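Local coordinates for protein putative phosphomethylpyrimidine kinase (Bacteroides thetaiotaomicron, PDB 3MBH) that probably phosphorylates pyridoxal at the expense of ATP, as a ribokinase-clan kinase of vitamin B6, and is caught here with pyridoxal bound, at residues T61-M64 / P65-A69; Q91-I94 / V95-I99; E128-K131 / E132-L136; P145-T148 / E149-L153; D225-T228 / S229-G233. All coordinates share one frame; numbering follows the deposited sequence. Where two conformers were deposited one is given.

Contact 1 of 5, residues T61-M64 / P65-A69; sequences TDEM and PKIIA
Two backbone bonds carry residues 61-64 into the helix: Ile68 N meets Met64 O at 2.9 Å in an almost straight N-H...O line (177°), and Ile67 N reaches Glu63 O at 3.0 Å. Outside them lies the ion pair of Glu63 and Lys66, whose side chains cross at about a right angle. Glu63 bends at its second torsion, which brings OE1 within 3.8 Å of Lys66 NZ, a long salt bridge. A water that accepts from Lys66 NZ at 2.8 Å also lies against Glu63 OE1, though so close that this second distance is doubtful. The carbon part of the lysine joins in, its CD lying 3.6 Å from Glu63 OE1. Pro65 has no N-H to give and fits in the first turn, with CD only 3.0 Å from Thr61 O. Ile67 CD1 comes to 4.1 Å from Glu63 CG. The stretch leads from strand 57-59 into helix 64-73. Ile68 packs on Ile94 and Phe98 of helix 91-102, Thr61 OG1 is bonded back to Asp59, and Glu63 and Ile67 touch Leu58 and Ser56 of the second subunit.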
loop_
_atom_site.group_PDB
_atom_site.type_symbol
_atom_site.label_atom_id
_atom_site.label_comp_id
_atom_site.label_asym_id
_atom_site.label_seq_id
_atom_site.Cartn_x
_atom_site.Cartn_y
_atom_site.Cartn_z
ATOM N N THR A 61 13.512 39.928 3.151
ATOM C CA THR A 61 12.825 40.821 2.211
ATOM C C THR A 61 13.742 41.213 1.066
ATOM O O THR A 61 13.356 41.108 -0.092
ATOM C CB THR A 61 12.297 42.120 2.885
ATOM O OG1 THR A 61 11.415 41.762 3.962
ATOM C CG2 THR A 61 11.564 43.099 1.857
ATOM N N ASP A 62 14.954 41.647 1.396
ATOM C CA ASP A 62 15.823 42.109 0.355
ATOM C C ASP A 62 16.486 41.036 -0.517
ATOM O O ASP A 62 17.006 41.365 -1.583
ATOM C CB ASP A 62 16.829 43.059 0.927
ATOM C CG ASP A 62 16.152 44.299 1.529
ATOM O OD1 ASP A 62 15.229 44.848 0.892
ATOM O OD2 ASP A 62 16.535 44.691 2.656
ATOM N N GLU A 63 16.433 39.773 -0.109
ATOM C CA GLU A 63 16.916 38.704 -0.977
ATOM C C GLU A 63 15.854 38.243 -1.981
ATOM O O GLU A 63 16.197 37.732 -3.046
ATOM C CB GLU A 63 17.382 37.529 -0.157
ATOM C CG GLU A 63 18.274 36.545 -0.908
ATOM C CD GLU A 63 19.596 37.156 -1.419
ATOM O OE1 GLU A 63 20.065 38.170 -0.854
ATOM O OE2 GLU A 63 20.163 36.604 -2.397
HETATM N N MSE A 64 14.585 38.428 -1.657
HETATM C CA MSE A 64 13.493 37.899 -2.471
HETATM C C MSE A 64 13.490 38.458 -3.910
HETATM O O MSE A 64 13.373 37.700 -4.870
HETATM C CB MSE A 64 12.129 38.114 -1.769
HETATM C CG MSE A 64 11.943 37.261 -0.501
HETATM SE SE MSE A 64 10.414 37.701 0.621
HETATM C CE MSE A 64 10.540 39.577 0.394
ATOM N N PRO A 65 13.648 39.775 -4.071
ATOM C CA PRO A 65 13.733 40.258 -5.463
ATOM C C PRO A 65 14.912 39.645 -6.233
ATOM O O PRO A 65 14.839 39.450 -7.452
ATOM C CB PRO A 65 13.900 41.799 -5.319
ATOM C CG PRO A 65 13.332 42.085 -3.906
ATOM C CD PRO A 65 13.771 40.868 -3.097
ATOM N N LYS A 66 16.001 39.364 -5.526
ATOM C CA LYS A 66 17.188 38.790 -6.176
ATOM C C LYS A 66 16.893 37.367 -6.644
ATOM O O LYS A 66 17.273 36.986 -7.779
ATOM C CB LYS A 66 18.375 38.817 -5.207
ATOM C CG LYS A 66 18.801 40.252 -4.818
ATOM C CD LYS A 66 20.003 40.191 -3.858
ATOM C CE LYS A 66 20.483 41.542 -3.480
ATOM N NZ LYS A 66 21.399 41.395 -2.358
ATOM N N ILE A 67 16.158 36.615 -5.822
ATOM C CA ILE A 67 15.727 35.274 -6.184
ATOM C C ILE A 67 14.729 35.317 -7.360
ATOM O O ILE A 67 14.903 34.622 -8.360
ATOM C CB ILE A 67 15.118 34.525 -4.980
ATOM C CG1 ILE A 67 16.210 34.217 -3.935
ATOM C CG2 ILE A 67 14.447 33.249 -5.442
ATOM C CD1 ILE A 67 15.605 33.827 -2.512
ATOM N N ILE A 68 13.692 36.141 -7.249
ATOM C CA ILE A 68 12.715 36.310 -8.348
ATOM C C ILE A 68 13.431 36.616 -9.680
ATOM O O ILE A 68 13.107 36.020 -10.736
ATOM C CB ILE A 68 11.705 37.381 -7.963
ATOM C CG1 ILE A 68 10.830 36.862 -6.801
ATOM C CG2 ILE A 68 10.828 37.830 -9.178
ATOM C CD1 ILE A 68 9.978 37.966 -6.072
ATOM N N ALA A 69 14.456 37.459 -9.640
ATOM C CA ALA A 69 15.136 37.868 -10.841
ATOM C C ALA A 69 15.814 36.683 -11.518
ATOM O O ALA A 69 15.757 36.574 -12.757
ATOM C CB ALA A 69 16.150 38.992 -10.574
HETATM O O HOH W 1 22.300 38.966 -1.307
#

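Contact 2 of 5, residues Q91-I94 / V95-I99; sequences QIQI and VSDFI
Asp97 folds back over the carbonyl of Gln93, one helical turn earlier, because its N bonds to Gln93 O at 3.0 Å. Its CB sits 3.5 Å from Gln93 O, and CG, anti to its own carbonyl carbon (chi1 -75°), stays at 3.4 Å from the same oxygen; OD1 lies farther off. At the tip Asp97 OD2 accepts from a water at 2.8 Å. The same water donates to Gln93 OE1 at 3.0 Å, so it spans the two side chains; Gln93 is curled at its second torsion, which brings its amide round to that water. The residues belong to helix 91-102, the connecting helix of a beta-alpha-beta unit between the parallel strands 80-83 and 108-111. In another crystal structure of this protein Asp97 binds zinc; none is bound to this chain here. Ile92 O accepts from Ser96 N at 2.8 Å and, doubtfully, in one of two conformers, from Ser96 OG at 2.7 Å, 44° above the carbonyl plane. On the inner side Val95 lays CG2 3.1 Å from Gln91 O and packs on Val13 of strand 9-17. The Phe98 ring leads away from residues 91-94 to lie on Ala11 and Val13.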
loop_
_atom_site.group_PDB
_atom_site.type_symbol
_atom_site.label_atom_id
_atom_site.label_comp_id
_atom_site.label_asym_id
_atom_site.label_seq_id
_atom_site.Cartn_x
_atom_site.Cartn_y
_atom_site.Cartn_z
ATOM N N GLN A 91 7.098 42.975 2.086
ATOM C CA GLN A 91 6.967 41.788 1.267
ATOM C C GLN A 91 5.643 41.712 0.557
ATOM O O GLN A 91 5.562 41.100 -0.485
ATOM C CB GLN A 91 7.189 40.504 2.086
ATOM C CG GLN A 91 8.583 40.471 2.689
ATOM C CD GLN A 91 8.977 39.136 3.270
ATOM O OE1 GLN A 91 8.211 38.174 3.189
ATOM N NE2 GLN A 91 10.149 39.084 3.913
ATOM N N ILE A 92 4.618 42.366 1.074
ATOM C CA ILE A 92 3.316 42.200 0.439
ATOM C C ILE A 92 3.369 42.642 -1.025
ATOM O O ILE A 92 2.954 41.913 -1.911
ATOM C CB ILE A 92 2.172 42.841 1.188
ATOM C CG1 ILE A 92 1.743 41.909 2.338
ATOM C CG2 ILE A 92 0.973 43.086 0.182
ATOM C CD1 ILE A 92 2.737 41.903 3.603
ATOM N N GLN A 93 3.986 43.770 -1.287
ATOM C CA GLN A 93 4.007 44.292 -2.656
ATOM C C GLN A 93 4.961 43.522 -3.564
ATOM O O GLN A 93 4.710 43.350 -4.740
ATOM C CB GLN A 93 4.316 45.781 -2.668
ATOM C CG GLN A 93 3.109 46.661 -2.516
ATOM C CD GLN A 93 2.007 46.448 -3.612
ATOM O OE1 GLN A 93 2.283 46.283 -4.816
ATOM N NE2 GLN A 93 0.774 46.431 -3.163
ATOM N N ILE A 94 6.059 43.076 -3.002
ATOM C CA ILE A 94 7.000 42.186 -3.722
ATOM C C ILE A 94 6.288 40.910 -4.140
ATOM O O ILE A 94 6.397 40.435 -5.289
ATOM C CB ILE A 94 8.263 41.857 -2.897
ATOM C CG1 ILE A 94 9.046 43.145 -2.654
ATOM C CG2 ILE A 94 9.118 40.801 -3.647
ATOM C CD1 ILE A 94 10.144 43.075 -1.564
ATOM N N VAL A 95 5.521 40.372 -3.215
ATOM C CA VAL A 95 4.815 39.132 -3.464
ATOM C C VAL A 95 3.659 39.365 -4.435
ATOM O O VAL A 95 3.444 38.552 -5.305
ATOM C CB VAL A 95 4.353 38.489 -2.160
ATOM C CG1 VAL A 95 3.484 37.272 -2.448
ATOM C CG2 VAL A 95 5.617 38.072 -1.322
ATOM N N SER A 96 2.940 40.474 -4.291
ATOM C CA SER A 96 1.885 40.809 -5.247
ATOM C C SER A 96 2.422 40.890 -6.685
ATOM O O SER A 96 1.805 40.368 -7.624
ATOM C CB SER A 96 1.193 42.109 -4.850
ATOM O OG SER A 96 0.761 42.047 -3.509
ATOM N N ASP A 97 3.571 41.534 -6.851
ATOM C CA ASP A 97 4.237 41.621 -8.170
ATOM C C ASP A 97 4.696 40.273 -8.693
ATOM O O ASP A 97 4.641 40.033 -9.895
ATOM C CB ASP A 97 5.432 42.579 -8.117
ATOM C CG ASP A 97 5.000 44.035 -8.096
ATOM O OD1 ASP A 97 3.832 44.295 -8.426
ATOM O OD2 ASP A 97 5.806 44.922 -7.742
ATOM N N PHE A 98 5.142 39.396 -7.787
ATOM C CA PHE A 98 5.558 38.066 -8.124
ATOM C C PHE A 98 4.393 37.281 -8.707
ATOM O O PHE A 98 4.526 36.709 -9.788
ATOM C CB PHE A 98 6.129 37.363 -6.897
ATOM C CG PHE A 98 6.448 35.921 -7.109
ATOM C CD1 PHE A 98 7.338 35.532 -8.073
ATOM C CD2 PHE A 98 5.821 34.940 -6.351
ATOM C CE1 PHE A 98 7.639 34.179 -8.267
ATOM C CE2 PHE A 98 6.111 33.584 -6.533
ATOM C CZ PHE A 98 7.015 33.197 -7.508
ATOM N N ILE A 99 3.248 37.342 -8.033
ATOM C CA ILE A 99 2.028 36.709 -8.491
ATOM C C ILE A 99 1.607 37.290 -9.850
ATOM O O ILE A 99 1.272 36.540 -10.773
ATOM C CB ILE A 99 0.887 36.878 -7.476
ATOM C CG1 ILE A 99 1.217 36.088 -6.226
ATOM C CG2 ILE A 99 -0.457 36.416 -8.099
ATOM C CD1 ILE A 99 0.416 36.489 -4.995
HETATM O O HOH W 2 5.025 46.883 -5.891
#

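Contact 3 of 5, residues E128-K131 / E132-L136; sequences EMVK and EMRHL
The guanidinium of Arg134 carries Val130 CG1 on one face, 3.5 Å above its plane and displaced toward the rim. Lys131 adds its CG obliquely, 3.8 Å from Arg134 NH1. With the arginine extended from CG to NE, its NH2 reaches the carbonyl oxygen of Tyr152 and forms a salt bridge with Asp155, while NE bonds weakly to Leu153 O. Replacing Arg134 by a leucine would probably leave Tyr152 O without this donor and Asp155 without its positive mate, and would uncover the Val130 methyl. The His135 ring leads away from residues 128-131 to lie on Gln93 of helix 91-102. Two carboxylates lie on another flank of the helix. Lys131, bent at its last two torsions, turns back to Glu128, where NZ meets OE2 at 3.0 Å from above the carboxylate plane. Glu128 OE1 and Glu132 OE2 stay 4.8 Å apart; a water donates to the second at 2.9 Å and weakly to the first, and probably eases the closeness of like charges. Glu132 is itself bent at its second torsion, and its CG lies 3.3 Å from Glu128 O. Along the backbone Arg134 N bonds to Val130 O at 3.0 Å. Helix 127-136 is amphipathic: it carries charge outward, buries the selenomethionines Met129 and Met133, and reaches with Arg134 to carbonyls in the last turn of helix 147-154.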
loop_
_atom_site.group_PDB
_atom_site.type_symbol
_atom_site.label_atom_id
_atom_site.label_comp_id
_atom_site.label_asym_id
_atom_site.label_seq_id
_atom_site.Cartn_x
_atom_site.Cartn_y
_atom_site.Cartn_z
ATOM N N GLU A 128 0.349 47.316 10.466
ATOM C CA GLU A 128 0.882 47.490 9.109
ATOM C C GLU A 128 0.888 46.176 8.346
ATOM O O GLU A 128 0.530 46.098 7.168
ATOM C CB GLU A 128 2.310 48.011 9.135
ATOM C CG GLU A 128 2.472 49.399 9.285
ATOM C CD GLU A 128 1.504 50.256 8.480
ATOM O OE1 GLU A 128 1.421 50.125 7.247
ATOM O OE2 GLU A 128 0.860 51.117 9.121
HETATM N N MSE A 129 1.301 45.118 9.020
HETATM C CA MSE A 129 1.220 43.799 8.438
HETATM C C MSE A 129 -0.249 43.481 8.102
HETATM O O MSE A 129 -0.529 43.001 7.002
HETATM C CB MSE A 129 1.830 42.750 9.363
HETATM C CG MSE A 129 1.808 41.415 8.776
HETATM SE SE MSE A 129 3.217 41.241 7.301
HETATM C CE MSE A 129 4.527 42.188 8.211
ATOM N N VAL A 130 -1.183 43.818 8.983
ATOM C CA VAL A 130 -2.600 43.536 8.721
ATOM C C VAL A 130 -3.097 44.309 7.494
ATOM O O VAL A 130 -3.641 43.715 6.574
ATOM C CB VAL A 130 -3.470 43.883 9.914
ATOM C CG1 VAL A 130 -4.869 43.604 9.593
ATOM C CG2 VAL A 130 -3.058 43.036 11.186
ATOM N N LYS A 131 -2.861 45.640 7.471
ATOM C CA LYS A 131 -3.295 46.462 6.342
ATOM C C LYS A 131 -2.707 45.939 5.016
ATOM O O LYS A 131 -3.432 45.829 4.043
ATOM C CB LYS A 131 -2.976 47.950 6.547
ATOM C CG LYS A 131 -3.639 48.538 7.766
ATOM C CD LYS A 131 -3.475 50.015 7.866
ATOM C CE LYS A 131 -2.088 50.400 8.227
ATOM N NZ LYS A 131 -2.073 51.612 9.132
ATOM N N GLU A 132 -1.427 45.566 4.983
ATOM C CA GLU A 132 -0.832 45.015 3.750
ATOM C C GLU A 132 -1.452 43.658 3.356
ATOM O O GLU A 132 -1.722 43.379 2.163
ATOM C CB GLU A 132 0.691 44.916 3.885
ATOM C CG GLU A 132 1.424 46.249 3.993
ATOM C CD GLU A 132 1.290 47.106 2.720
ATOM O OE1 GLU A 132 1.494 46.581 1.611
ATOM O OE2 GLU A 132 0.995 48.307 2.842
HETATM N N MSE A 133 -1.683 42.797 4.348
HETATM C CA MSE A 133 -2.245 41.496 4.056
HETATM C C MSE A 133 -3.626 41.638 3.406
HETATM O O MSE A 133 -3.978 40.860 2.523
HETATM C CB MSE A 133 -2.293 40.639 5.308
HETATM C CG MSE A 133 -2.707 39.202 5.083
HETATM SE SE MSE A 133 -1.447 38.248 3.905
HETATM C CE MSE A 133 -0.037 37.853 5.180
ATOM N N ARG A 134 -4.395 42.640 3.838
ATOM C CA ARG A 134 -5.666 42.958 3.215
ATOM C C ARG A 134 -5.544 43.185 1.702
ATOM O O ARG A 134 -6.448 42.841 0.945
ATOM C CB ARG A 134 -6.305 44.216 3.850
ATOM C CG ARG A 134 -6.892 43.967 5.226
ATOM C CD ARG A 134 -7.384 45.253 5.826
ATOM N NE ARG A 134 -7.694 45.081 7.235
ATOM C CZ ARG A 134 -7.599 46.028 8.156
ATOM N NH1 ARG A 134 -7.166 47.233 7.834
ATOM N NH2 ARG A 134 -7.924 45.772 9.410
ATOM N N HIS A 135 -4.424 43.751 1.271
ATOM C CA HIS A 135 -4.147 43.896 -0.135
ATOM C C HIS A 135 -3.791 42.568 -0.810
ATOM O O HIS A 135 -4.310 42.266 -1.891
ATOM C CB HIS A 135 -2.996 44.895 -0.411
ATOM C CG HIS A 135 -2.722 45.083 -1.872
ATOM N ND1 HIS A 135 -3.600 45.734 -2.711
ATOM C CD2 HIS A 135 -1.700 44.665 -2.651
ATOM C CE1 HIS A 135 -3.111 45.743 -3.941
ATOM N NE2 HIS A 135 -1.950 45.116 -3.930
ATOM N N LEU A 136 -2.897 41.819 -0.194
ATOM C CA LEU A 136 -2.420 40.586 -0.789
ATOM C C LEU A 136 -3.580 39.606 -1.047
ATOM O O LEU A 136 -3.607 38.946 -2.085
ATOM C CB LEU A 136 -1.349 39.926 0.070
ATOM C CG LEU A 136 -0.731 38.671 -0.566
ATOM C CD1 LEU A 136 -0.107 38.997 -1.961
ATOM C CD2 LEU A 136 0.275 37.977 0.397
HETATM O O HOH W 3 -0.584 49.972 4.614
#

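Contact 4 of 5, residues P145-T148 / E149-L153; sequences PNLT and ELFYL
Glu149 and Asn146 exchange bonds in both directions. Glu149 N gives its hydrogen to Asn146 OD1 at 2.8 Å, and Asn146 N returns one to Glu149 OE1 at 3.0 Å, nearly straight at 171° and on the anti side of the carboxylate. Asn146 has its CG between backbone N and carbonyl carbon (chi1 62°), which turns OD1 back to Glu149 N. The amide and carboxylate stack with their planes 19° apart. The glutamate's second oxygen, OE2, bonds to Leu115 N, and Asn146 ND2 to Gly116 O, so both polar ends are anchored on the backbone of Leu115 and Gly116. Leu150 N follows with a bond to Asn146 O at 2.9 Å, and its CD2 meets Leu147 CD1 at 4.0 Å and also lies over the centre of the Phe151 ring. Phe151 lies side by side with Leu147, pointing the same way, its CE2 3.7 Å from Leu147 CG. Tyr152 repeats this with Thr148, CE2 to CG2 at 3.6 Å, while Thr148 OG1 bonds away to Gly119 N. Leu153, pointed back toward residues 145-148, brings CD1 to 4.2 Å from Pro145 CB, and both rest on Pro113. The reciprocal pair of Asn146 and Glu149 is a capping box, with Asn146 as N-cap; it starts helix 147-154 directly behind strand 142-143 of the central sheet.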
loop_
_atom_site.group_PDB
_atom_site.type_symbol
_atom_site.label_atom_id
_atom_site.label_comp_id
_atom_site.label_asym_id
_atom_site.label_seq_id
_atom_site.Cartn_x
_atom_site.Cartn_y
_atom_site.Cartn_z
ATOM N N PRO A 145 -7.877 32.082 5.931
ATOM C CA PRO A 145 -7.798 32.661 7.279
ATOM C C PRO A 145 -8.398 31.807 8.385
ATOM O O PRO A 145 -9.458 31.194 8.174
ATOM C CB PRO A 145 -8.687 33.864 7.193
ATOM C CG PRO A 145 -9.594 33.596 5.996
ATOM C CD PRO A 145 -8.858 32.745 5.072
ATOM N N ASN A 146 -7.787 31.855 9.571
ATOM C CA ASN A 146 -8.456 31.418 10.781
ATOM C C ASN A 146 -9.395 32.504 11.258
ATOM O O ASN A 146 -9.390 33.605 10.718
ATOM C CB ASN A 146 -7.487 30.960 11.879
ATOM C CG ASN A 146 -6.556 32.043 12.368
ATOM O OD1 ASN A 146 -6.928 33.233 12.452
ATOM N ND2 ASN A 146 -5.336 31.635 12.752
ATOM N N LEU A 147 -10.187 32.222 12.289
ATOM C CA LEU A 147 -11.204 33.187 12.714
ATOM C C LEU A 147 -10.590 34.541 13.126
ATOM O O LEU A 147 -11.113 35.641 12.799
ATOM C CB LEU A 147 -12.067 32.595 13.849
ATOM C CG LEU A 147 -13.320 33.399 14.143
ATOM C CD1 LEU A 147 -14.194 33.376 12.912
ATOM C CD2 LEU A 147 -14.023 32.852 15.361
ATOM N N THR A 148 -9.453 34.473 13.812
ATOM C CA THR A 148 -8.731 35.668 14.209
ATOM C C THR A 148 -8.363 36.528 13.002
ATOM O O THR A 148 -8.625 37.731 12.979
ATOM C CB THR A 148 -7.441 35.302 14.960
ATOM O OG1 THR A 148 -7.767 34.570 16.149
ATOM C CG2 THR A 148 -6.647 36.574 15.349
ATOM N N GLU A 149 -7.746 35.886 12.029
ATOM C CA GLU A 149 -7.283 36.520 10.817
ATOM C C GLU A 149 -8.467 37.062 10.027
ATOM O O GLU A 149 -8.370 38.136 9.421
ATOM C CB GLU A 149 -6.451 35.537 9.999
ATOM C CG GLU A 149 -5.165 35.224 10.669
ATOM C CD GLU A 149 -4.481 33.952 10.207
ATOM O OE1 GLU A 149 -5.104 33.083 9.527
ATOM O OE2 GLU A 149 -3.284 33.868 10.513
ATOM N N LEU A 150 -9.610 36.392 10.105
ATOM C CA LEU A 150 -10.802 36.872 9.419
ATOM C C LEU A 150 -11.201 38.246 9.917
ATOM O O LEU A 150 -11.530 39.150 9.129
ATOM C CB LEU A 150 -11.997 35.931 9.613
ATOM C CG LEU A 150 -13.350 36.576 9.203
ATOM C CD1 LEU A 150 -13.588 36.368 7.751
ATOM C CD2 LEU A 150 -14.423 36.042 9.994
ATOM N N PHE A 151 -11.244 38.401 11.228
ATOM C CA PHE A 151 -11.699 39.683 11.757
ATOM C C PHE A 151 -10.635 40.779 11.516
ATOM O O PHE A 151 -10.992 41.906 11.190
ATOM C CB PHE A 151 -12.095 39.542 13.217
ATOM C CG PHE A 151 -13.388 38.805 13.407
ATOM C CD1 PHE A 151 -14.583 39.370 12.995
ATOM C CD2 PHE A 151 -13.415 37.562 13.972
ATOM C CE1 PHE A 151 -15.762 38.696 13.140
ATOM C CE2 PHE A 151 -14.617 36.868 14.129
ATOM C CZ PHE A 151 -15.771 37.432 13.709
ATOM N N TYR A 152 -9.346 40.434 11.575
ATOM C CA TYR A 152 -8.295 41.397 11.186
ATOM C C TYR A 152 -8.445 41.828 9.713
ATOM O O TYR A 152 -8.387 43.007 9.398
ATOM C CB TYR A 152 -6.905 40.829 11.448
ATOM C CG TYR A 152 -6.475 41.010 12.896
ATOM C CD1 TYR A 152 -6.313 42.293 13.447
ATOM C CD2 TYR A 152 -6.237 39.912 13.722
ATOM C CE1 TYR A 152 -5.912 42.438 14.791
ATOM C CE2 TYR A 152 -5.879 40.057 15.044
ATOM C CZ TYR A 152 -5.721 41.313 15.570
ATOM O OH TYR A 152 -5.326 41.431 16.885
ATOM N N LEU A 153 -8.730 40.883 8.826
ATOM C CA LEU A 153 -8.909 41.201 7.411
ATOM C C LEU A 153 -10.144 42.071 7.171
ATOM O O LEU A 153 -10.081 42.997 6.373
ATOM C CB LEU A 153 -8.995 39.957 6.557
ATOM C CG LEU A 153 -7.695 39.183 6.417
ATOM C CD1 LEU A 153 -7.874 37.796 5.842
ATOM C CD2 LEU A 153 -6.703 40.019 5.596
#

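Contact 5 of 5, residues D225-T228 / S229-G233; sequences DTFT and SVITG. With PXL (3-hydroxy-5-(hydroxymethyl)-2-methylisonicotinaldehyde), chain G.
Phe227 and Ile231 form the close-packed side: Ile231 CG1 stands over one face of the phenyl ring, 3.9 Å from its centroid and 24° off the normal, in a CH-pi contact. Ile183 of strand 181-189 meets both side chains, and both also pack on helix 241-257. Two helix carbonyls are gripped twice. Thr228 O accepts from Thr232 N at 2.9 Å and from Thr232 OG1 at 2.8 Å; Asp225 O takes Ser229 N at 3.0 Å and Ser229 OG at 2.9 Å. In each pair the donors come from opposite faces of the carbonyl plane, and the Ser229 and Thr232 hydroxyls get there because OG and OG1 lie beside their own backbone N (chi1 -73° and -61°). Asp225 ends the Gly-Thr-Gly-Asp signature of the ribokinase clan, whose glycine-rich turn opens helix 223-236 and in relatives forms the anion hole. At this end the packing gives way to the pyridoxal pocket: the Asp225 side chain leaves the backbone away from residues 229-233, and its carboxylate reaches the ligand. OP4 of pyridoxal, the hydroxyl that such kinases phosphorylate, donates to Asp225 OD2 at 2.6 Å, and Ser23 N donates to that oxygen too. With an alanine at Asp225 the ligand's hydroxymethyl arm would probably be freer to turn, and it and Ser23 N would lose this acceptor. Thr50 and Gln51 hold the pyridoxal by further hydrogen bonds.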
loop_
_atom_site.group_PDB
_atom_site.type_symbol
_atom_site.label_atom_id
_atom_site.label_comp_id
_atom_site.label_asym_id
_atom_site.label_seq_id
_atom_site.Cartn_x
_atom_site.Cartn_y
_atom_site.Cartn_z
ATOM N N ASP A 225 -0.742 25.889 8.373
ATOM C CA ASP A 225 0.144 25.538 7.313
ATOM C C ASP A 225 -0.107 24.108 6.839
ATOM O O ASP A 225 -0.096 23.840 5.632
ATOM C CB ASP A 225 1.610 25.745 7.709
ATOM C CG ASP A 225 1.916 27.182 8.124
ATOM O OD1 ASP A 225 1.469 28.157 7.445
ATOM O OD2 ASP A 225 2.595 27.315 9.170
ATOM N N THR A 226 -0.381 23.197 7.756
ATOM C CA THR A 226 -0.709 21.817 7.363
ATOM C C THR A 226 -2.036 21.807 6.618
ATOM O O THR A 226 -2.151 21.212 5.544
ATOM C CB THR A 226 -0.818 20.891 8.578
ATOM O OG1 THR A 226 0.457 20.776 9.171
ATOM C CG2 THR A 226 -1.327 19.498 8.181
ATOM N N PHE A 227 -3.025 22.492 7.172
ATOM C CA PHE A 227 -4.327 22.611 6.534
ATOM C C PHE A 227 -4.266 23.147 5.083
ATOM O O PHE A 227 -4.830 22.571 4.163
ATOM C CB PHE A 227 -5.257 23.512 7.367
ATOM C CG PHE A 227 -6.621 23.693 6.756
ATOM C CD1 PHE A 227 -7.621 22.789 6.998
ATOM C CD2 PHE A 227 -6.889 24.770 5.910
ATOM C CE1 PHE A 227 -8.878 22.939 6.391
ATOM C CE2 PHE A 227 -8.150 24.932 5.297
ATOM C CZ PHE A 227 -9.134 24.029 5.551
ATOM N N THR A 228 -3.575 24.263 4.916
ATOM C CA THR A 228 -3.510 24.948 3.627
ATOM C C THR A 228 -2.677 24.166 2.635
ATOM O O THR A 228 -3.048 24.111 1.451
ATOM C CB THR A 228 -3.095 26.464 3.780
ATOM O OG1 THR A 228 -3.999 27.072 4.720
ATOM C CG2 THR A 228 -3.119 27.211 2.392
ATOM N N SER A 229 -1.627 23.481 3.118
ATOM C CA SER A 229 -0.794 22.624 2.262
ATOM C C SER A 229 -1.646 21.449 1.694
ATOM O O SER A 229 -1.604 21.163 0.472
ATOM C CB SER A 229 0.399 22.045 3.045
ATOM O OG SER A 229 1.385 23.020 3.316
ATOM N N VAL A 230 -2.475 20.833 2.548
ATOM C CA VAL A 230 -3.336 19.742 2.060
ATOM C C VAL A 230 -4.412 20.274 1.121
ATOM O O VAL A 230 -4.674 19.683 0.070
ATOM C CB VAL A 230 -3.905 18.867 3.178
ATOM C CG1 VAL A 230 -4.820 17.796 2.531
ATOM C CG2 VAL A 230 -2.744 18.222 4.011
ATOM N N ILE A 231 -4.990 21.426 1.453
ATOM C CA ILE A 231 -5.969 22.050 0.552
ATOM C C ILE A 231 -5.361 22.309 -0.852
ATOM O O ILE A 231 -5.965 21.965 -1.872
ATOM C CB ILE A 231 -6.597 23.342 1.129
ATOM C CG1 ILE A 231 -7.436 22.995 2.363
ATOM C CG2 ILE A 231 -7.458 24.094 0.041
ATOM C CD1 ILE A 231 -8.822 22.346 2.138
ATOM N N THR A 232 -4.162 22.863 -0.893
ATOM C CA THR A 232 -3.508 23.178 -2.149
ATOM C C THR A 232 -3.231 21.946 -2.954
ATOM O O THR A 232 -3.552 21.899 -4.153
ATOM C CB THR A 232 -2.182 23.880 -1.861
ATOM O OG1 THR A 232 -2.492 25.072 -1.154
ATOM C CG2 THR A 232 -1.428 24.237 -3.138
ATOM N N GLY A 233 -2.623 20.938 -2.314
ATOM C CA GLY A 233 -2.344 19.714 -2.997
ATOM C C GLY A 233 -3.626 19.030 -3.507
ATOM O O GLY A 233 -3.649 18.507 -4.609
HETATM O OP4 PXL G . 1.821 29.783 9.715
HETATM C C5A PXL G . 2.113 29.816 11.104
HETATM C C5 PXL G . 3.541 30.338 11.296
HETATM C C6 PXL G . 4.511 30.392 10.315
HETATM N N1 PXL G . 5.726 30.888 10.549
HETATM C C2 PXL G . 6.188 31.342 11.732
HETATM C C3 PXL G . 5.251 31.317 12.864
HETATM C C4 PXL G . 3.879 30.818 12.603
HETATM C C4A PXL G . 2.849 30.676 13.629
HETATM O O4A PXL G . 3.286 30.761 14.733
HETATM O O3 PXL G . 5.536 31.778 14.092
HETATM C C2A PXL G . 7.635 31.806 11.771
#

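In the fold
All five contacts are local turns of helix or helix starts, strung in series along the chain, so none nests in or crosses another and none closes a long loop. Contact 1 leads from strand 57-59 into helix 64-73 beside the second subunit. Contact 2, in helix 91-102, touches it through Thr61-Gln91 and Ile68-Ile94. Contact 3 packs on contact 2 with Glu132 against Ile92 and His135 against Gln93, and meets contact 4 through Arg134. The four thus form a continuous row, helix to helix. Contact 5 stands apart, its nearest atoms about 6 Å from contact 4; its helix lies against other helices and strand 181-189, at the pyridoxal pocket.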